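Local structure of laminin subunit ALPHA-1 (2JD4) at residues E199-E204 against L362-A367; I224-R229 against I248-V253; F85-G90 against I113-F118; A72-Q77 against V108-I113. The protein forms the LG4-LG5 domain pair of the laminin alpha1 chain, a basement membrane protein, and carries sites through which laminin attaches to the cell surface. The protein carries 4 engineered substitutions. All coordinates share one frame; numbering follows the deposited sequence.

Contact 1 (E199-E204 against L362-A367)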
loop_
_atom_site.group_PDB
_atom_site.type_symbol
_atom_site.label_atom_id
_atom_site.label_comp_id
_atom_site.label_asym_id
_atom_site.label_seq_id
_atom_site.Cartn_x
_atom_site.Cartn_y
_atom_site.Cartn_z
ATOM N N GLU A 199 0.979 -3.060 10.035
ATOM C CA GLU A 199 1.233 -3.236 8.609
ATOM C C GLU A 199 0.142 -4.057 7.929
ATOM O O GLU A 199 -0.183 -5.159 8.377
ATOM C CB GLU A 199 2.584 -3.909 8.379
ATOM C CG GLU A 199 2.902 -4.106 6.900
ATOM C CD GLU A 199 4.306 -4.618 6.664
ATOM O OE1 GLU A 199 4.986 -4.964 7.655
ATOM O OE2 GLU A 199 4.725 -4.678 5.490
ATOM N N GLY A 200 -0.410 -3.516 6.844
ATOM C CA GLY A 200 -1.457 -4.213 6.111
ATOM C C GLY A 200 -2.520 -3.345 5.454
ATOM O O GLY A 200 -2.545 -2.121 5.610
ATOM N N THR A 201 -3.415 -3.998 4.712
ATOM C CA THR A 201 -4.502 -3.321 4.023
ATOM C C THR A 201 -5.846 -3.766 4.588
ATOM O O THR A 201 -6.150 -4.961 4.613
ATOM C CB THR A 201 -4.490 -3.648 2.523
ATOM O OG1 THR A 201 -3.348 -3.045 1.907
ATOM C CG2 THR A 201 -5.760 -3.157 1.862
ATOM N N PHE A 202 -6.653 -2.803 5.014
ATOM C CA PHE A 202 -7.966 -3.097 5.580
ATOM C C PHE A 202 -9.060 -3.273 4.519
ATOM O O PHE A 202 -9.145 -2.491 3.568
ATOM C CB PHE A 202 -8.383 -1.977 6.533
ATOM C CG PHE A 202 -9.676 -2.246 7.254
ATOM C CD1 PHE A 202 -9.822 -3.387 8.039
ATOM C CD2 PHE A 202 -10.740 -1.353 7.159
ATOM C CE1 PHE A 202 -11.011 -3.638 8.723
ATOM C CE2 PHE A 202 -11.940 -1.597 7.843
ATOM C CZ PHE A 202 -12.070 -2.739 8.624
ATOM N N PHE A 203 -9.875 -4.315 4.703
ATOM C CA PHE A 203 -11.006 -4.640 3.834
ATOM C C PHE A 203 -12.224 -4.605 4.774
ATOM O O PHE A 203 -12.341 -5.452 5.658
ATOM C CB PHE A 203 -10.868 -6.053 3.251
ATOM C CG PHE A 203 -9.758 -6.212 2.241
ATOM C CD1 PHE A 203 -8.421 -6.212 2.634
ATOM C CD2 PHE A 203 -10.059 -6.411 0.894
ATOM C CE1 PHE A 203 -7.401 -6.413 1.703
ATOM C CE2 PHE A 203 -9.053 -6.613 -0.047
ATOM C CZ PHE A 203 -7.717 -6.616 0.357
ATOM N N GLU A 204 -13.121 -3.643 4.588
ATOM C CA GLU A 204 -14.282 -3.501 5.472
ATOM C C GLU A 204 -15.404 -4.535 5.323
ATOM O O GLU A 204 -16.293 -4.600 6.181
ATOM C CB GLU A 204 -14.873 -2.092 5.346
ATOM C CG GLU A 204 -15.654 -1.829 4.065
ATOM C CD GLU A 204 -16.132 -0.389 3.952
ATOM O OE1 GLU A 204 -16.952 -0.101 3.058
ATOM O OE2 GLU A 204 -15.687 0.459 4.749
ATOM N N LEU A 362 2.210 -7.689 -5.096
ATOM C CA LEU A 362 1.109 -6.857 -5.556
ATOM C C LEU A 362 0.851 -5.674 -4.635
ATOM O O LEU A 362 0.642 -5.841 -3.438
ATOM C CB LEU A 362 -0.165 -7.698 -5.670
ATOM C CG LEU A 362 -0.042 -9.028 -6.421
ATOM C CD1 LEU A 362 -1.403 -9.703 -6.450
ATOM C CD2 LEU A 362 0.476 -8.797 -7.836
ATOM N N ASP A 363 0.851 -4.480 -5.211
ATOM C CA ASP A 363 0.617 -3.253 -4.464
ATOM C C ASP A 363 -0.831 -2.834 -4.679
ATOM O O ASP A 363 -1.189 -2.330 -5.735
ATOM C CB ASP A 363 1.570 -2.164 -4.967
ATOM C CG ASP A 363 1.386 -0.836 -4.252
ATOM O OD1 ASP A 363 0.590 -0.760 -3.293
ATOM O OD2 ASP A 363 2.052 0.137 -4.661
ATOM N N LEU A 364 -1.659 -3.042 -3.665
ATOM C CA LEU A 364 -3.078 -2.705 -3.758
ATOM C C LEU A 364 -3.371 -1.222 -4.016
ATOM O O LEU A 364 -4.479 -0.872 -4.419
ATOM C CB LEU A 364 -3.798 -3.180 -2.492
ATOM C CG LEU A 364 -3.763 -4.699 -2.271
ATOM C CD1 LEU A 364 -4.323 -5.042 -0.909
ATOM C CD2 LEU A 364 -4.562 -5.397 -3.358
ATOM N N SER A 365 -2.396 -0.342 -3.792
ATOM C CA SER A 365 -2.635 1.076 -4.046
ATOM C C SER A 365 -2.736 1.346 -5.553
ATOM O O SER A 365 -3.156 2.427 -5.975
ATOM C CB SER A 365 -1.520 1.937 -3.437
ATOM O OG SER A 365 -0.272 1.668 -4.047
ATOM N N ARG A 366 -2.370 0.349 -6.357
ATOM C CA ARG A 366 -2.397 0.471 -7.817
ATOM C C ARG A 366 -3.675 -0.079 -8.446
ATOM O O ARG A 366 -3.786 -0.138 -9.668
ATOM C CB ARG A 366 -1.205 -0.271 -8.430
ATOM C CG ARG A 366 0.151 0.144 -7.888
ATOM C CD ARG A 366 1.244 -0.736 -8.473
ATOM N NE ARG A 366 1.278 -0.654 -9.929
ATOM C CZ ARG A 366 1.953 -1.490 -10.712
ATOM N NH1 ARG A 366 2.656 -2.484 -10.182
ATOM N NH2 ARG A 366 1.925 -1.333 -12.029
ATOM N N ALA A 367 -4.625 -0.498 -7.620
ATOM C CA ALA A 367 -5.881 -1.046 -8.126
ATOM C C ALA A 367 -6.560 -0.063 -9.077
ATOM O O ALA A 367 -6.550 1.141 -8.833
ATOM C CB ALA A 367 -6.813 -1.371 -6.957
#

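Contact 2 (I224-R229 against I248-V253)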
loop_
_atom_site.group_PDB
_atom_site.type_symbol
_atom_site.label_atom_id
_atom_site.label_comp_id
_atom_site.label_asym_id
_atom_site.label_seq_id
_atom_site.Cartn_x
_atom_site.Cartn_y
_atom_site.Cartn_z
ATOM N N ILE A 224 1.289 -18.338 -5.114
ATOM C CA ILE A 224 0.653 -17.213 -4.433
ATOM C C ILE A 224 0.919 -17.299 -2.935
ATOM O O ILE A 224 0.676 -18.337 -2.316
ATOM C CB ILE A 224 -0.880 -17.200 -4.661
ATOM C CG1 ILE A 224 -1.180 -16.965 -6.144
ATOM C CG2 ILE A 224 -1.529 -16.119 -3.799
ATOM C CD1 ILE A 224 -2.658 -16.992 -6.491
ATOM N N THR A 225 1.428 -16.212 -2.361
ATOM C CA THR A 225 1.718 -16.159 -0.929
ATOM C C THR A 225 1.142 -14.873 -0.339
ATOM O O THR A 225 1.144 -13.826 -0.986
ATOM C CB THR A 225 3.237 -16.177 -0.652
ATOM O OG1 THR A 225 3.813 -17.377 -1.186
ATOM C CG2 THR A 225 3.500 -16.119 0.840
ATOM N N LEU A 226 0.651 -14.957 0.891
ATOM C CA LEU A 226 0.078 -13.796 1.552
ATOM C C LEU A 226 -0.154 -14.093 3.020
ATOM O O LEU A 226 -0.080 -15.242 3.446
ATOM C CB LEU A 226 -1.252 -13.416 0.892
ATOM C CG LEU A 226 -2.427 -14.405 0.946
ATOM C CD1 LEU A 226 -3.088 -14.403 2.328
ATOM C CD2 LEU A 226 -3.452 -14.006 -0.096
ATOM N N GLU A 227 -0.426 -13.043 3.787
ATOM C CA GLU A 227 -0.726 -13.175 5.206
ATOM C C GLU A 227 -2.071 -12.499 5.399
ATOM O O GLU A 227 -2.349 -11.473 4.772
ATOM C CB GLU A 227 0.319 -12.464 6.063
ATOM C CG GLU A 227 1.713 -13.044 5.978
ATOM C CD GLU A 227 2.704 -12.255 6.809
ATOM O OE1 GLU A 227 2.445 -12.069 8.016
ATOM O OE2 GLU A 227 3.738 -11.822 6.259
ATOM N N PHE A 228 -2.913 -13.067 6.255
ATOM C CA PHE A 228 -4.220 -12.478 6.489
ATOM C C PHE A 228 -4.631 -12.590 7.952
ATOM O O PHE A 228 -4.153 -13.459 8.672
ATOM C CB PHE A 228 -5.270 -13.170 5.604
ATOM C CG PHE A 228 -5.630 -14.569 6.055
ATOM C CD1 PHE A 228 -6.584 -14.773 7.051
ATOM C CD2 PHE A 228 -5.013 -15.680 5.484
ATOM C CE1 PHE A 228 -6.920 -16.064 7.472
ATOM C CE2 PHE A 228 -5.340 -16.979 5.897
ATOM C CZ PHE A 228 -6.296 -17.169 6.894
ATOM N N ARG A 229 -5.521 -11.698 8.375
ATOM C CA ARG A 229 -6.055 -11.702 9.731
ATOM C C ARG A 229 -7.521 -11.347 9.565
ATOM O O ARG A 229 -7.871 -10.480 8.760
ATOM C CB ARG A 229 -5.362 -10.663 10.630
ATOM C CG ARG A 229 -5.668 -9.203 10.298
ATOM C CD ARG A 229 -5.179 -8.263 11.406
ATOM N NE ARG A 229 -5.944 -8.405 12.647
ATOM C CZ ARG A 229 -7.187 -7.969 12.820
ATOM N NH1 ARG A 229 -7.818 -7.354 11.832
ATOM N NH2 ARG A 229 -7.803 -8.150 13.981
ATOM N N ILE A 248 -8.811 -19.696 -11.396
ATOM C CA ILE A 248 -8.284 -20.120 -10.098
ATOM C C ILE A 248 -8.912 -19.241 -9.016
ATOM O O ILE A 248 -9.277 -18.095 -9.281
ATOM C CB ILE A 248 -6.743 -19.991 -10.004
ATOM C CG1 ILE A 248 -6.325 -18.520 -10.010
ATOM C CG2 ILE A 248 -6.087 -20.728 -11.168
ATOM C CD1 ILE A 248 -4.858 -18.316 -9.670
ATOM N N GLY A 249 -9.045 -19.776 -7.806
ATOM C CA GLY A 249 -9.637 -19.011 -6.720
ATOM C C GLY A 249 -9.147 -19.422 -5.343
ATOM O O GLY A 249 -8.783 -20.576 -5.126
ATOM N N LEU A 250 -9.135 -18.462 -4.417
ATOM C CA LEU A 250 -8.710 -18.686 -3.037
ATOM C C LEU A 250 -9.782 -18.020 -2.170
ATOM O O LEU A 250 -10.074 -16.834 -2.343
ATOM C CB LEU A 250 -7.352 -18.022 -2.797
ATOM C CG LEU A 250 -6.444 -18.562 -1.692
ATOM C CD1 LEU A 250 -6.018 -19.984 -2.032
ATOM C CD2 LEU A 250 -5.211 -17.667 -1.558
ATOM N N GLU A 251 -10.370 -18.774 -1.247
ATOM C CA GLU A 251 -11.429 -18.237 -0.399
ATOM C C GLU A 251 -11.545 -18.936 0.949
ATOM O O GLU A 251 -11.064 -20.057 1.131
ATOM C CB GLU A 251 -12.777 -18.345 -1.128
ATOM C CG GLU A 251 -12.960 -19.670 -1.861
ATOM C CD GLU A 251 -14.355 -19.873 -2.457
ATOM O OE1 GLU A 251 -15.040 -18.883 -2.798
ATOM O OE2 GLU A 251 -14.759 -21.046 -2.604
ATOM N N ILE A 252 -12.183 -18.247 1.893
ATOM C CA ILE A 252 -12.417 -18.774 3.231
ATOM C C ILE A 252 -13.921 -19.034 3.324
ATOM O O ILE A 252 -14.719 -18.111 3.194
ATOM C CB ILE A 252 -12.025 -17.746 4.330
ATOM C CG1 ILE A 252 -10.534 -17.405 4.229
ATOM C CG2 ILE A 252 -12.338 -18.311 5.700
ATOM C CD1 ILE A 252 -10.060 -16.414 5.283
ATOM N N VAL A 253 -14.302 -20.291 3.525
ATOM C CA VAL A 253 -15.711 -20.659 3.636
ATOM C C VAL A 253 -15.916 -21.512 4.887
ATOM O O VAL A 253 -15.372 -22.610 4.998
ATOM C CB VAL A 253 -16.177 -21.461 2.395
ATOM C CG1 VAL A 253 -17.628 -21.899 2.562
ATOM C CG2 VAL A 253 -16.024 -20.608 1.143
#

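Contact 3 (F85-G90 against I113-F118). With MG (magnesium ion), chain C.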
loop_
_atom_site.group_PDB
_atom_site.type_symbol
_atom_site.label_atom_id
_atom_site.label_comp_id
_atom_site.label_asym_id
_atom_site.label_seq_id
_atom_site.Cartn_x
_atom_site.Cartn_y
_atom_site.Cartn_z
ATOM N N PHE A 85 17.433 18.714 -4.082
ATOM C CA PHE A 85 16.914 19.905 -4.748
ATOM C C PHE A 85 17.897 20.367 -5.817
ATOM O O PHE A 85 19.064 19.979 -5.803
ATOM C CB PHE A 85 16.690 21.027 -3.722
ATOM C CG PHE A 85 17.924 21.392 -2.938
ATOM C CD1 PHE A 85 18.847 22.303 -3.443
ATOM C CD2 PHE A 85 18.174 20.803 -1.704
ATOM C CE1 PHE A 85 20.010 22.624 -2.724
ATOM C CE2 PHE A 85 19.329 21.116 -0.979
ATOM C CZ PHE A 85 20.247 22.027 -1.494
ATOM N N ASP A 86 17.411 21.185 -6.743
ATOM C CA ASP A 86 18.239 21.726 -7.823
ATOM C C ASP A 86 17.868 23.199 -7.933
ATOM O O ASP A 86 16.701 23.531 -8.153
ATOM C CB ASP A 86 17.923 21.025 -9.148
ATOM C CG ASP A 86 18.981 21.276 -10.221
ATOM O OD1 ASP A 86 19.518 22.401 -10.293
ATOM O OD2 ASP A 86 19.260 20.344 -11.008
ATOM N N LEU A 87 18.854 24.076 -7.782
ATOM C CA LEU A 87 18.619 25.512 -7.856
ATOM C C LEU A 87 18.646 26.047 -9.288
ATOM O O LEU A 87 18.536 27.256 -9.507
ATOM C CB LEU A 87 19.659 26.256 -7.014
ATOM C CG LEU A 87 19.860 25.763 -5.576
ATOM C CD1 LEU A 87 20.889 26.643 -4.882
ATOM C CD2 LEU A 87 18.537 25.802 -4.807
ATOM N N GLY A 88 18.796 25.155 -10.261
ATOM C CA GLY A 88 18.817 25.591 -11.650
ATOM C C GLY A 88 20.064 25.225 -12.439
ATOM O O GLY A 88 20.061 25.294 -13.671
ATOM N N LYS A 89 21.128 24.835 -11.746
ATOM C CA LYS A 89 22.373 24.472 -12.422
ATOM C C LYS A 89 23.104 23.293 -11.783
ATOM O O LYS A 89 24.325 23.175 -11.894
ATOM C CB LYS A 89 23.302 25.688 -12.485
ATOM C CG LYS A 89 22.729 26.835 -13.299
ATOM C CD LYS A 89 23.626 28.055 -13.269
ATOM C CE LYS A 89 23.028 29.183 -14.093
ATOM N NZ LYS A 89 23.907 30.384 -14.103
ATOM N N GLY A 90 22.355 22.419 -11.120
ATOM C CA GLY A 90 22.971 21.267 -10.489
ATOM C C GLY A 90 22.157 20.761 -9.318
ATOM O O GLY A 90 21.466 21.537 -8.655
ATOM N N ILE A 113 19.923 25.878 3.499
ATOM C CA ILE A 113 20.125 27.241 3.961
ATOM C C ILE A 113 21.504 27.750 3.549
ATOM O O ILE A 113 22.529 27.144 3.866
ATOM C CB ILE A 113 19.929 27.345 5.494
ATOM C CG1 ILE A 113 19.982 28.813 5.923
ATOM C CG2 ILE A 113 20.969 26.517 6.223
ATOM C CD1 ILE A 113 19.579 29.041 7.361
ATOM N N LYS A 114 21.505 28.849 2.805
ATOM C CA LYS A 114 22.729 29.471 2.309
ATOM C C LYS A 114 23.427 28.590 1.273
ATOM O O LYS A 114 22.958 28.453 0.139
ATOM C CB LYS A 114 23.683 29.775 3.471
ATOM C CG LYS A 114 23.147 30.754 4.515
ATOM C CD LYS A 114 22.898 32.155 3.957
ATOM C CE LYS A 114 21.606 32.239 3.145
ATOM N NZ LYS A 114 21.287 33.631 2.697
ATOM N N ARG A 115 24.545 27.992 1.664
ATOM C CA ARG A 115 25.305 27.130 0.765
ATOM C C ARG A 115 25.429 25.715 1.321
ATOM O O ARG A 115 26.259 24.931 0.863
ATOM C CB ARG A 115 26.702 27.716 0.539
ATOM C CG ARG A 115 26.735 28.949 -0.354
ATOM C CD ARG A 115 26.732 28.562 -1.827
ATOM N NE ARG A 115 25.416 28.668 -2.451
ATOM C CZ ARG A 115 25.153 28.283 -3.696
ATOM N NH1 ARG A 115 26.117 27.761 -4.448
ATOM N NH2 ARG A 115 23.933 28.434 -4.198
ATOM N N LYS A 116 24.601 25.391 2.310
ATOM C CA LYS A 116 24.626 24.072 2.931
ATOM C C LYS A 116 23.238 23.429 2.937
ATOM O O LYS A 116 22.231 24.093 2.692
ATOM C CB LYS A 116 25.147 24.178 4.370
ATOM C CG LYS A 116 26.648 24.454 4.503
ATOM C CD LYS A 116 27.049 25.820 3.946
ATOM C CE LYS A 116 26.429 26.964 4.737
ATOM N NZ LYS A 116 26.738 28.304 4.155
ATOM N N ALA A 117 23.196 22.130 3.209
ATOM C CA ALA A 117 21.942 21.385 3.269
ATOM C C ALA A 117 22.137 20.195 4.200
ATOM O O ALA A 117 23.214 19.599 4.227
ATOM C CB ALA A 117 21.546 20.907 1.877
ATOM N N PHE A 118 21.110 19.860 4.976
ATOM C CA PHE A 118 21.203 18.731 5.897
ATOM C C PHE A 118 19.828 18.195 6.311
ATOM O O PHE A 118 18.803 18.812 6.028
ATOM C CB PHE A 118 22.029 19.124 7.129
ATOM C CG PHE A 118 21.438 20.245 7.938
ATOM C CD1 PHE A 118 20.637 19.976 9.043
ATOM C CD2 PHE A 118 21.678 21.570 7.591
ATOM C CE1 PHE A 118 20.082 21.015 9.794
ATOM C CE2 PHE A 118 21.127 22.615 8.332
ATOM C CZ PHE A 118 20.330 22.338 9.433
HETATM MG MG MG C . 17.061 28.988 -9.341
HETATM O O HOH W 1 16.721 28.798 -11.650
HETATM O O HOH W 2 18.785 30.411 -9.536
#

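Contact 4 (A72-Q77 against V108-I113)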
loop_
_atom_site.group_PDB
_atom_site.type_symbol
_atom_site.label_atom_id
_atom_site.label_comp_id
_atom_site.label_asym_id
_atom_site.label_seq_id
_atom_site.Cartn_x
_atom_site.Cartn_y
_atom_site.Cartn_z
ATOM N N ALA A 72 12.570 20.770 -5.293
ATOM C CA ALA A 72 13.001 20.278 -3.990
ATOM C C ALA A 72 12.030 19.157 -3.630
ATOM O O ALA A 72 10.819 19.310 -3.802
ATOM C CB ALA A 72 12.944 21.382 -2.946
ATOM N N THR A 73 12.553 18.039 -3.137
ATOM C CA THR A 73 11.702 16.908 -2.783
ATOM C C THR A 73 12.279 16.047 -1.661
ATOM O O THR A 73 13.491 16.048 -1.411
ATOM C CB THR A 73 11.447 16.013 -4.028
ATOM O OG1 THR A 73 10.578 14.928 -3.682
ATOM C CG2 THR A 73 12.760 15.450 -4.560
ATOM N N LEU A 74 11.389 15.345 -0.963
ATOM C CA LEU A 74 11.755 14.430 0.113
ATOM C C LEU A 74 11.046 13.127 -0.241
ATOM O O LEU A 74 9.814 13.089 -0.354
ATOM C CB LEU A 74 11.264 14.936 1.476
ATOM C CG LEU A 74 11.480 13.964 2.650
ATOM C CD1 LEU A 74 12.972 13.818 2.928
ATOM C CD2 LEU A 74 10.766 14.456 3.900
ATOM N N GLN A 75 11.825 12.068 -0.433
ATOM C CA GLN A 75 11.285 10.760 -0.804
ATOM C C GLN A 75 11.820 9.663 0.102
ATOM O O GLN A 75 12.911 9.783 0.663
ATOM C CB GLN A 75 11.664 10.431 -2.254
ATOM C CG GLN A 75 11.125 11.399 -3.290
ATOM C CD GLN A 75 11.917 11.363 -4.594
ATOM O OE1 GLN A 75 13.120 11.606 -4.598
ATOM N NE2 GLN A 75 11.243 11.064 -5.700
ATOM N N LEU A 76 11.041 8.597 0.253
ATOM C CA LEU A 76 11.454 7.459 1.058
ATOM C C LEU A 76 11.827 6.368 0.062
ATOM O O LEU A 76 11.134 6.178 -0.936
ATOM C CB LEU A 76 10.310 6.960 1.936
ATOM C CG LEU A 76 10.700 5.852 2.921
ATOM C CD1 LEU A 76 11.533 6.460 4.058
ATOM C CD2 LEU A 76 9.443 5.186 3.481
ATOM N N GLN A 77 12.923 5.666 0.329
ATOM C CA GLN A 77 13.377 4.591 -0.551
ATOM C C GLN A 77 14.076 3.522 0.275
ATOM O O GLN A 77 14.992 3.814 1.050
ATOM C CB GLN A 77 14.332 5.132 -1.613
ATOM C CG GLN A 77 14.874 4.057 -2.547
ATOM C CD GLN A 77 15.835 4.609 -3.583
ATOM O OE1 GLN A 77 15.422 5.204 -4.575
ATOM N NE2 GLN A 77 17.127 4.420 -3.347
ATOM N N VAL A 108 10.666 14.746 11.353
ATOM C CA VAL A 108 11.632 14.887 10.268
ATOM C C VAL A 108 11.837 16.344 9.891
ATOM O O VAL A 108 10.896 17.129 9.878
ATOM C CB VAL A 108 11.160 14.115 9.018
ATOM C CG1 VAL A 108 12.094 14.398 7.842
ATOM C CG2 VAL A 108 11.118 12.612 9.324
ATOM N N LYS A 109 13.078 16.702 9.589
ATOM C CA LYS A 109 13.397 18.063 9.202
ATOM C C LYS A 109 14.373 18.051 8.028
ATOM O O LYS A 109 15.352 17.309 8.040
ATOM C CB LYS A 109 14.022 18.811 10.387
ATOM C CG LYS A 109 14.315 20.279 10.113
ATOM C CD LYS A 109 15.356 20.828 11.087
ATOM C CE LYS A 109 14.937 20.670 12.538
ATOM N NZ LYS A 109 16.011 21.154 13.458
ATOM N N THR A 110 14.088 18.848 7.002
ATOM C CA THR A 110 14.975 18.946 5.850
ATOM C C THR A 110 15.341 20.418 5.751
ATOM O O THR A 110 14.470 21.288 5.813
ATOM C CB THR A 110 14.303 18.477 4.533
ATOM O OG1 THR A 110 13.182 19.313 4.225
ATOM C CG2 THR A 110 13.837 17.030 4.660
ATOM N N GLU A 111 16.629 20.702 5.600
ATOM C CA GLU A 111 17.065 22.085 5.548
ATOM C C GLU A 111 18.079 22.474 4.497
ATOM O O GLU A 111 19.164 21.912 4.426
ATOM C CB GLU A 111 17.630 22.504 6.902
ATOM C CG GLU A 111 16.603 22.824 7.954
ATOM C CD GLU A 111 17.246 23.348 9.220
ATOM O OE1 GLU A 111 17.387 22.566 10.185
ATOM O OE2 GLU A 111 17.626 24.538 9.236
ATOM N N TYR A 112 17.694 23.455 3.692
ATOM C CA TYR A 112 18.554 24.037 2.678
ATOM C C TYR A 112 18.704 25.471 3.174
ATOM O O TYR A 112 17.717 26.194 3.292
ATOM C CB TYR A 112 17.877 24.046 1.310
ATOM C CG TYR A 112 18.273 25.232 0.441
ATOM C CD1 TYR A 112 19.616 25.527 0.187
ATOM C CD2 TYR A 112 17.302 26.065 -0.115
ATOM C CE1 TYR A 112 19.979 26.635 -0.599
ATOM C CE2 TYR A 112 17.652 27.171 -0.903
ATOM C CZ TYR A 112 18.990 27.450 -1.139
ATOM O OH TYR A 112 19.332 28.545 -1.906
ATOM N N ILE A 113 19.923 25.878 3.499
ATOM C CA ILE A 113 20.125 27.241 3.961
ATOM C C ILE A 113 21.504 27.750 3.549
ATOM O O ILE A 113 22.529 27.144 3.866
ATOM C CB ILE A 113 19.929 27.345 5.494
ATOM C CG1 ILE A 113 19.982 28.813 5.923
ATOM C CG2 ILE A 113 20.969 26.517 6.223
ATOM C CD1 ILE A 113 19.579 29.041 7.361
#

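Contact 1 (E199-E204 against L362-A367)
Leu364 lays its CD1 methyl against the side chain of Thr201 and meets both arms of the fork: CD1 is 3.6 Å from Thr201 OG1 and equally 3.6 Å from Thr201 CG2. The two side chains slant across each other. The same methyl reaches on to Phe203, where ring atom CZ stands 3.9 Å from Leu364 CD1 and the side chains run at about a right angle. One leucine branch thus serves two alternate residues of strand 201-204. That strand pairs with strands 347-353 and 369-374 in the beta sandwich of the second laminin G domain, and Leu364 comes from the loop that joins strand 360-361 to strand 369-374. The loop carries a short 3-10 turn at 364-366, opened by an Asx turn: Asp363 OD1 accepts from Ser365 N at 3.1 Å and from Ser365 OG at 2.7 Å, both arriving on one face of the carboxylate, well above its plane. His376 NE2 is a further hydrogen-bond partner of this oxygen. Thr201 OG1, although pressed on by a methyl group, is hydrogen-bonded to the backbone N of His376, just after strand 369-374.

Contact 2 (I224-R229 against I248-V253)
Two strands lying on opposite sides of a laminin G beta sandwich meet here, 224-229 and 248-253, each sending every second side chain into the space between them. Their axes run in nearly the same direction, 21° apart, and at 10.8 Å are too far apart for backbone pairing, so side chains alone bridge the gap. Three pairs do so in succession. Ile224 and Ile248 meet end to end through their terminal methyls, with CD1 of Ile224 4.1 Å from CD1 of Ile248. Next, the CD2 methyl of Leu226 lies 4.3 Å from the CD2 methyl of Leu250. The third pair is the closest: Phe228 and Ile252 approach head-on from the two strands, and Phe228 CE1 is 3.8 Å from Ile252 CD1. That methyl makes an off-centre CH-pi contact, 4.3 Å from the centroid of the Phe228 ring and 28° from its normal, shifted to the CE1 and CZ side. With CG lodged between its backbone N and carbonyl carbon (chi1 73°), the phenyl ring is carried into the path of the isoleucine. Leu288 of strand 286-293 packs on Leu226, Phe228 and Leu250, adding a third strand to the same core. At the other end, the Ile248 side chain lies about 11 Å from the magnesium ion bound by Asp246 and Asp319. All six touching residues are buried; such alternating apolar side chains between two facing sheets are typical of a beta sandwich, here the concanavalin-like one of laminin G domains.

Contact 3 (F85-G90 against I113-F118)
Phe85 points the edge of its ring at Ala117, and this is the compact half of the contact: the Ala117 CB methyl lies in the ring plane, 3.6 Å from Phe85 CE2 and 3.8 Å from Phe85 CZ. Both residues are buried. Toward the type II' turn at Ile113-Lys116 the packing thins to one touch, Leu87 CD1 to Arg115 NH2 at 3.6 Å. Arg115 starts out away from the other segment, but its chain bends at chi2 and chi3 and brings the guanidinium back across the leucine, where NH2 is also hydrogen-bonded to Ala135 O. Arg115 stays partly exposed, between the exposed Lys114 and Lys116. The loop that carries Leu87 is held by Asp86, whose OD1 takes Gly88 N at 2.8 Å in an Asx turn and Gly90 N at 3.0 Å from the opposite face of the carboxylate. Within that loop Leu87 O binds the magnesium ion at 2.3 Å; two waters, Asp70, Thr137 and Asp139 complete the site. Strand 80-86 runs between strands 71-77 and 91-95 in one sheet, while strand 116-121 runs between 106-113 and 124-130 in the other.

Contact 4 (A72-Q77 against V108-I113)
Strands 72-77 and 108-113 face each other across the first laminin G domain, their backbones nearest at Leu74 and Thr110, where the CA atoms are 8.0 Å apart. Leu74 does the reaching for its strand, with both methyls engaged. Its CD1 lies 3.8 Å from Thr110 CG2, the two side chains slanting past one another, and its CD2 is 4.1 Å from that same threonine methyl. CD2 also meets Val108 end on, at 4.2 Å from Val108 CG1. Extension of the leucine accounts for this reach: CG stands anti to the backbone N (chi1 174°), and the forked end arrives between two alternate residues of the facing strand. In Thr110, OG1 lies between the backbone N and the carbonyl carbon (chi1 62°), which leaves CG2 anti to the carbonyl carbon, facing the leucine. Thr110 OG1 is hydrogen-bonded to Tyr61 OH, and Tyr61 sits on strand 58-64, next to strand 71-77 in its sheet. Leu74 packs on Tyr61 too, so the tyrosine takes part on both counts. The chemistry is therefore apolar between the two strands themselves: the contact is made by methyl groups, and the bond from Thr110 to Tyr61, a residue of the sheet to which Leu74 belongs, satisfies the threonine oxygen inside the core.

In the fold
From the N terminus, contact 4 opens first at 72-77 and contact 3 follows at 85-90; contact 4 then closes at 108-113 and contact 3 at 113-118. Their loops cross, share Ile113 and join the same two sheets of the first laminin G domain, contact 3 at the magnesium end, with centres 12 Å apart. Both are complete before the second domain's contacts begin. There contact 1 opens at 199-204 and closes at 362-367, a wide loop with contact 2 nested inside it. Contact 2 ties the facing layers of that sandwich, and contact 1 seats a late loop on an early strand. Contacts 2 and 3 lie on opposite sides of the chain's centre.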